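PDB 1BF6: phosphotriesterase homology protein from Escherichia coli, which hydrolyses phosphorylated glyceryl acetates, and also aromatic acetates and propionates, with the help of two zinc ions. Local coordinates for residues L9-L14 against I51-R56. Sequence-based numbering, arbitrary orientation.
With ZN (zinc ion), chain C.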
ATOM      1  N   LEU A   9      -2.839   7.648  -4.131  1.00  7.90           N
ATOM      2  CA  LEU A   9      -1.929   7.367  -3.011  1.00  6.08           C
ATOM      3  C   LEU A   9      -1.943   5.831  -2.999  1.00  6.20           C
ATOM      4  O   LEU A   9      -2.962   5.219  -2.707  1.00  7.18           O
ATOM      5  CB  LEU A   9      -2.475   7.943  -1.701  1.00 10.31           C
ATOM      6  CG  LEU A   9      -1.973   9.350  -1.328  1.00 13.40           C
ATOM      7  CD1 LEU A   9      -2.181  10.334  -2.463  1.00 14.67           C
ATOM      8  CD2 LEU A   9      -2.656   9.826  -0.054  1.00 14.28           C
ATOM      9  N   ALA A  10      -0.807   5.242  -3.352  1.00  4.88           N
ATOM     10  CA  ALA A  10      -0.662   3.791  -3.507  1.00  6.87           C
ATOM     11  C   ALA A  10      -0.705   2.891  -2.273  1.00  9.24           C
ATOM     12  O   ALA A  10      -0.824   1.673  -2.414  1.00  6.07           O
ATOM     13  CB  ALA A  10       0.612   3.498  -4.303  1.00  4.37           C
ATOM     14  N   HIS A  11      -0.625   3.473  -1.079  1.00  8.67           N
ATOM     15  CA  HIS A  11      -0.606   2.666   0.149  1.00  8.90           C
ATOM     16  C   HIS A  11      -1.026   3.477   1.362  1.00  8.36           C
ATOM     17  O   HIS A  11      -0.208   4.174   1.959  1.00  9.14           O
ATOM     18  CB  HIS A  11       0.802   2.130   0.383  1.00  7.10           C
ATOM     19  CG  HIS A  11       0.890   1.134   1.500  1.00 12.56           C
ATOM     20  ND1 HIS A  11       1.256  -0.186   1.322  1.00  9.52           N
ATOM     21  CD2 HIS A  11       0.632   1.275   2.827  1.00  7.70           C
ATOM     22  CE1 HIS A  11       1.218  -0.798   2.507  1.00  9.97           C
ATOM     23  NE2 HIS A  11       0.846   0.046   3.444  1.00 10.84           N
ATOM     24  N   GLU A  12      -2.286   3.337   1.744  1.00  9.29           N
ATOM     25  CA  GLU A  12      -2.831   4.065   2.878  1.00  9.51           C
ATOM     26  C   GLU A  12      -3.788   3.224   3.705  1.00 11.77           C
ATOM     27  O   GLU A  12      -4.207   2.133   3.302  1.00 11.22           O
ATOM     28  CB  GLU A  12      -3.617   5.285   2.383  1.00  8.74           C
ATOM     29  CG  GLU A  12      -2.806   6.299   1.595  1.00 10.22           C
ATOM     30  CD  GLU A  12      -1.650   6.869   2.379  1.00  9.02           C
ATOM     31  OE1 GLU A  12      -1.707   6.901   3.629  1.00  8.68           O
ATOM     32  OE2 GLU A  12      -0.668   7.290   1.744  1.00 10.44           O
ATOM     33  N   HIS A  13      -4.131   3.753   4.874  1.00 10.23           N
ATOM     34  CA  HIS A  13      -5.101   3.134   5.751  1.00 10.68           C
ATOM     35  C   HIS A  13      -6.086   4.217   6.110  1.00 11.43           C
ATOM     36  O   HIS A  13      -5.670   5.311   6.485  1.00 10.68           O
ATOM     37  CB  HIS A  13      -4.444   2.614   7.026  1.00 10.02           C
ATOM     38  CG  HIS A  13      -3.484   1.505   6.782  1.00  8.71           C
ATOM     39  ND1 HIS A  13      -3.862   0.193   6.591  1.00  9.26           N
ATOM     40  CD2 HIS A  13      -2.144   1.536   6.597  1.00  4.41           C
ATOM     41  CE1 HIS A  13      -2.772  -0.508   6.292  1.00  6.79           C
ATOM     42  NE2 HIS A  13      -1.712   0.268   6.287  1.00  6.76           N
ATOM     43  N   LEU A  14      -7.372   3.950   5.897  1.00 10.38           N
ATOM     44  CA  LEU A  14      -8.440   4.884   6.249  1.00 11.58           C
ATOM     45  C   LEU A  14      -9.103   4.387   7.532  1.00 13.36           C
ATOM     46  O   LEU A  14      -9.589   5.176   8.348  1.00 13.41           O
ATOM     47  CB  LEU A  14      -9.461   4.992   5.122  1.00 10.93           C
ATOM     48  CG  LEU A  14      -8.841   5.528   3.829  1.00 11.10           C
ATOM     49  CD1 LEU A  14      -9.938   5.736   2.805  1.00 13.52           C
ATOM     50  CD2 LEU A  14      -8.116   6.835   4.115  1.00 10.61           C
ATOM     51  N   ILE A  51      -5.551   3.678  -2.381  1.00  6.31           N
ATOM     52  CA  ILE A  51      -5.500   2.215  -2.308  1.00  8.29           C
ATOM     53  C   ILE A  51      -5.353   1.863  -0.815  1.00  7.44           C
ATOM     54  O   ILE A  51      -4.293   2.061  -0.211  1.00  8.96           O
ATOM     55  CB  ILE A  51      -4.303   1.633  -3.107  1.00  7.11           C
ATOM     56  CG1 ILE A  51      -4.164   2.341  -4.469  1.00  9.85           C
ATOM     57  CG2 ILE A  51      -4.502   0.110  -3.331  1.00  8.89           C
ATOM     58  CD1 ILE A  51      -5.407   2.284  -5.363  1.00  5.95           C
ATOM     59  N   GLU A  52      -6.441   1.376  -0.235  1.00  8.79           N
ATOM     60  CA  GLU A  52      -6.493   1.028   1.177  1.00  7.95           C
ATOM     61  C   GLU A  52      -5.902  -0.365   1.440  1.00 10.24           C
ATOM     62  O   GLU A  52      -6.373  -1.372   0.894  1.00  9.74           O
ATOM     63  CB  GLU A  52      -7.935   1.172   1.653  1.00  9.28           C
ATOM     64  CG  GLU A  52      -8.075   1.819   3.030  1.00  9.35           C
ATOM     65  CD  GLU A  52      -7.929   0.827   4.162  1.00 11.57           C
ATOM     66  OE1 GLU A  52      -7.957  -0.394   3.894  1.00  8.50           O
ATOM     67  OE2 GLU A  52      -7.805   1.265   5.328  1.00 10.18           O
ATOM     68  N   MET A  53      -4.900  -0.399   2.321  1.00  8.01           N
ATOM     69  CA  MET A  53      -4.130  -1.599   2.655  1.00  6.76           C
ATOM     70  C   MET A  53      -4.514  -2.415   3.886  1.00  7.13           C
ATOM     71  O   MET A  53      -3.744  -3.290   4.309  1.00  7.30           O
ATOM     72  CB  MET A  53      -2.664  -1.194   2.805  1.00  9.24           C
ATOM     73  CG  MET A  53      -2.061  -0.512   1.581  1.00 10.56           C
ATOM     74  SD  MET A  53      -1.650  -1.682   0.253  1.00 10.03           S
ATOM     75  CE  MET A  53      -2.974  -1.404  -0.782  1.00  9.86           C
ATOM     76  N   THR A  54      -5.667  -2.121   4.469  1.00  6.33           N
ATOM     77  CA  THR A  54      -6.120  -2.815   5.673  1.00  7.79           C
ATOM     78  C   THR A  54      -6.901  -4.077   5.308  1.00  4.85           C
ATOM     79  O   THR A  54      -8.025  -3.971   4.841  1.00  5.84           O
ATOM     80  CB  THR A  54      -7.068  -1.915   6.539  1.00  8.41           C
ATOM     81  OG1 THR A  54      -6.465  -0.630   6.762  1.00  7.62           O
ATOM     82  CG2 THR A  54      -7.350  -2.562   7.889  1.00  7.66           C
ATOM     83  N   ASN A  55      -6.297  -5.254   5.484  1.00  8.59           N
ATOM     84  CA  ASN A  55      -7.038  -6.485   5.210  1.00  8.64           C
ATOM     85  C   ASN A  55      -7.912  -6.859   6.426  1.00 10.81           C
ATOM     86  O   ASN A  55      -7.859  -6.193   7.480  1.00 10.36           O
ATOM     87  CB  ASN A  55      -6.157  -7.643   4.683  1.00  6.69           C
ATOM     88  CG  ASN A  55      -4.830  -7.780   5.391  1.00  7.92           C
ATOM     89  OD1 ASN A  55      -4.767  -7.932   6.610  1.00  8.70           O
ATOM     90  ND2 ASN A  55      -3.752  -7.809   4.611  1.00  6.82           N
ATOM     91  N   ARG A  56      -8.746  -7.883   6.278  1.00  9.57           N
ATOM     92  CA  ARG A  56      -9.680  -8.248   7.340  1.00 10.09           C
ATOM     93  C   ARG A  56      -9.219  -8.200   8.796  1.00  9.29           C
ATOM     94  O   ARG A  56      -9.774  -7.444   9.596  1.00 10.27           O
ATOM     95  CB  ARG A  56     -10.341  -9.602   7.053  1.00  9.70           C
ATOM     96  CG  ARG A  56     -11.410  -9.934   8.069  1.00 10.31           C
ATOM     97  CD  ARG A  56     -12.269 -11.105   7.639  1.00 10.61           C
ATOM     98  NE  ARG A  56     -13.173 -11.491   8.717  1.00 13.00           N
ATOM     99  CZ  ARG A  56     -14.054 -12.482   8.641  1.00 15.48           C
ATOM    100  NH1 ARG A  56     -14.167 -13.193   7.528  1.00 14.24           N
ATOM    101  NH2 ARG A  56     -14.800 -12.788   9.701  1.00 16.19           N
TER
HETATM  102 ZN    ZN C   1       0.330  -0.084   5.659  1.00 12.00          ZN
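The two zinc-binding histidine rings are held in quite different ways by residues 51-56. The His11 ring carries Met53 on one face: the methionine chain, bent at chi2 and chi3, crosses the imidazole at about a right angle and sets CG over its centre in a CH-pi contact, with SD oblique to the ring. The His13 ring is gripped at its edge instead, where ND1 donates to Thr54 OG1 at 2.7 Å, nearly straight (174°) and in the ring plane. Since NE2 of His13 binds the metal at 2.2 Å, this bond at the other nitrogen, ND1, fixes the rotation of the ring. NE2 of His11 reaches the same zinc at 2.3 Å, and Glu124 and Asp242 complete the site.

Behind the first shell stands a second, centred on Glu52. Glu52 OE2 accepts Leu14 N at 2.8 Å through its anti lone pair and Thr54 OG1 at 2.7 Å from above the carboxylate plane, and also accepts His15 N. With its proton given to Glu52, Thr54 OG1 is left to accept from His13, a relay that would probably make that imidazole a stronger zinc ligand. A glutamine here would probably weaken the relay, because the carboxylate charge and an acceptor oxygen would be lost.

The backbones join as parallel strands do: Ile51 N donates to Leu9 O, Glu12 N to Ile51 O and Met53 N to Glu12 O, the last at 2.8 Å. Glu12 turns its carboxylate away, to Ser240, Met241 and Ile243. His11 and His13 form the metal-binding HxH motif of the amidohydrolase TIM barrel, at the end of strand 7-12; strand 47-52 lies between it and strand 75-80, and Leu14 packs on Met39 of helix 32-44.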